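Local coordinates for protein 3-hydroxyacyl-CoA dehydrogenase (Burkholderia thailandensis, PDB 4XGN) that binds NAD and, as a short-chain dehydrogenase, probably uses it to interconvert 3-hydroxyacyl-CoA and 3-ketoacyl-CoA, at residues D13-I18 with T80-L85. Residues are numbered along the deposited sequence; the frame is centred on the assembly and turned at random.
Sequences DNVFLI and TKLGTL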
loop_
_atom_site.group_PDB
_atom_site.type_symbol
_atom_site.label_atom_id
_atom_site.label_comp_id
_atom_site.label_asym_id
_atom_site.label_seq_id
_atom_site.Cartn_x
_atom_site.Cartn_y
_atom_site.Cartn_z
ATOM N N ASP A 13 0.867 35.297 -10.881
ATOM C CA ASP A 13 2.114 35.870 -11.379
ATOM C C ASP A 13 3.352 34.995 -11.263
ATOM O O ASP A 13 4.423 35.428 -11.683
ATOM C CB ASP A 13 2.387 37.267 -10.748
ATOM C CG ASP A 13 1.286 38.281 -11.041
ATOM O OD1 ASP A 13 0.837 38.377 -12.229
ATOM O OD2 ASP A 13 0.911 38.997 -10.083
ATOM N N ASN A 14 3.221 33.743 -10.805
ATOM C CA ASN A 14 4.341 32.816 -10.782
ATOM C C ASN A 14 4.222 31.904 -11.983
ATOM O O ASN A 14 3.157 31.848 -12.632
ATOM C CB ASN A 14 4.373 31.990 -9.482
ATOM C CG ASN A 14 4.901 32.807 -8.310
ATOM O OD1 ASN A 14 5.931 33.494 -8.437
ATOM N ND2 ASN A 14 4.182 32.791 -7.208
ATOM N N VAL A 15 5.308 31.187 -12.257
ATOM C CA VAL A 15 5.391 30.361 -13.453
ATOM C C VAL A 15 5.254 28.871 -13.175
ATOM O O VAL A 15 5.846 28.359 -12.226
ATOM C CB VAL A 15 6.693 30.647 -14.238
ATOM C CG1 VAL A 15 6.843 29.742 -15.475
ATOM C CG2 VAL A 15 6.708 32.102 -14.667
ATOM N N PHE A 16 4.498 28.203 -14.054
ATOM C CA PHE A 16 4.237 26.742 -13.961
ATOM C C PHE A 16 4.536 26.099 -15.276
ATOM O O PHE A 16 3.987 26.498 -16.312
ATOM C CB PHE A 16 2.784 26.483 -13.573
ATOM C CG PHE A 16 2.461 27.085 -12.281
ATOM C CD1 PHE A 16 2.126 28.428 -12.214
ATOM C CD2 PHE A 16 2.691 26.380 -11.085
ATOM C CE1 PHE A 16 1.921 29.048 -11.001
ATOM C CE2 PHE A 16 2.477 27.011 -9.865
ATOM C CZ PHE A 16 2.088 28.338 -9.837
ATOM N N LEU A 17 5.424 25.104 -15.210
ATOM C CA LEU A 17 5.895 24.341 -16.375
ATOM C C LEU A 17 5.081 23.069 -16.393
ATOM O O LEU A 17 5.038 22.356 -15.369
ATOM C CB LEU A 17 7.387 24.056 -16.274
ATOM C CG LEU A 17 7.969 23.103 -17.347
ATOM C CD1 LEU A 17 7.753 23.620 -18.757
ATOM C CD2 LEU A 17 9.457 22.930 -17.073
ATOM N N ILE A 18 4.394 22.835 -17.507
ATOM C CA ILE A 18 3.454 21.750 -17.621
ATOM C C ILE A 18 3.856 20.914 -18.851
ATOM O O ILE A 18 3.689 21.362 -19.987
ATOM C CB ILE A 18 2.022 22.223 -17.777
ATOM C CG1 ILE A 18 1.614 23.199 -16.642
ATOM C CG2 ILE A 18 1.066 21.044 -17.813
ATOM C CD1 ILE A 18 0.262 23.829 -16.822
ATOM N N THR A 80 12.105 29.950 -16.496
ATOM C CA THR A 80 12.826 30.909 -15.632
ATOM C C THR A 80 13.001 32.292 -16.295
ATOM O O THR A 80 13.032 33.303 -15.611
ATOM C CB THR A 80 14.150 30.348 -15.109
ATOM O OG1 THR A 80 15.024 30.130 -16.195
ATOM C CG2 THR A 80 13.930 29.018 -14.385
ATOM N N LYS A 81 13.050 32.339 -17.624
ATOM C CA LYS A 81 12.992 33.614 -18.369
ATOM C C LYS A 81 11.645 34.294 -18.178
ATOM O O LYS A 81 11.582 35.516 -18.028
ATOM C CB LYS A 81 13.213 33.368 -19.868
ATOM C CG LYS A 81 13.353 34.655 -20.672
ATOM C CD LYS A 81 13.456 34.405 -22.163
ATOM C CE LYS A 81 13.332 35.748 -22.866
ATOM N NZ LYS A 81 13.291 35.530 -24.335
ATOM N N LEU A 82 10.567 33.505 -18.180
ATOM C CA LEU A 82 9.203 34.041 -18.028
ATOM C C LEU A 82 8.913 34.652 -16.652
ATOM O O LEU A 82 8.185 35.653 -16.571
ATOM C CB LEU A 82 8.152 32.990 -18.422
ATOM C CG LEU A 82 6.691 33.380 -18.509
ATOM C CD1 LEU A 82 6.460 34.439 -19.564
ATOM C CD2 LEU A 82 5.833 32.192 -18.829
ATOM N N GLY A 83 9.524 34.119 -15.609
ATOM C CA GLY A 83 9.276 34.551 -14.252
ATOM C C GLY A 83 9.813 33.548 -13.255
ATOM O O GLY A 83 10.722 32.777 -13.586
ATOM N N THR A 84 9.270 33.541 -12.055
ATOM C CA THR A 84 9.783 32.660 -11.009
ATOM C C THR A 84 9.069 31.314 -11.125
ATOM O O THR A 84 7.853 31.224 -10.980
ATOM C CB THR A 84 9.590 33.263 -9.606
ATOM O OG1 THR A 84 10.276 34.511 -9.588
ATOM C CG2 THR A 84 10.182 32.339 -8.523
ATOM N N LEU A 85 9.847 30.281 -11.420
ATOM C CA LEU A 85 9.289 28.943 -11.660
ATOM C C LEU A 85 8.934 28.375 -10.292
ATOM O O LEU A 85 9.841 28.131 -9.510
ATOM C CB LEU A 85 10.312 28.078 -12.346
ATOM C CG LEU A 85 9.988 26.570 -12.491
ATOM C CD1 LEU A 85 8.683 26.341 -13.263
ATOM C CD2 LEU A 85 11.163 25.804 -13.093
HETATM O O HOH W 1 7.101 35.304 -11.634
#
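V15 sits at the middle of this contact, with one methyl, CG2, pressed against the turn that carries the chain from helix 69-82 into strand 85-90. V15 CG2, anti to its own carbonyl carbon, drops onto the G83 backbone, 3.6 Å from G83 CA, and also meets L82 CG. G83, with positive phi, is where the chain leaves the helix, and its bare CA is what V15 CG2 meets. CG1 of V15, anti to the backbone N (chi1 177°), faces L85 more loosely. V15 N donates to T84 O at 2.8 Å, fairly straight at the hydrogen (161°) but from above the carbonyl plane. One residue on, L85 CA lies 3.5 Å from V15 O in a CA-H...O contact, and V15 also has a backbone hydrogen bond with R86, so strands 15-19 and 85-90 run parallel as neighbours here, V15 paired with L85. These are central strands of the Rossmann fold, in 3-2-1-4-5-6-7 order, and helix 69-82 belongs to the layer over one face. Under that helix, L85 CD1 reaches L17 CB at 4.0 Å, with A79 against L85 and A75 and V76 against L17. Packing slackens toward solvent-exposed D13: N14 and T84 merely run alongside each other, the side-chain N14 ND2 being hydrogen-bonded to E10 O. Beyond them a water takes over, donating to D13 O and accepting from T84 N at 2.8 Å.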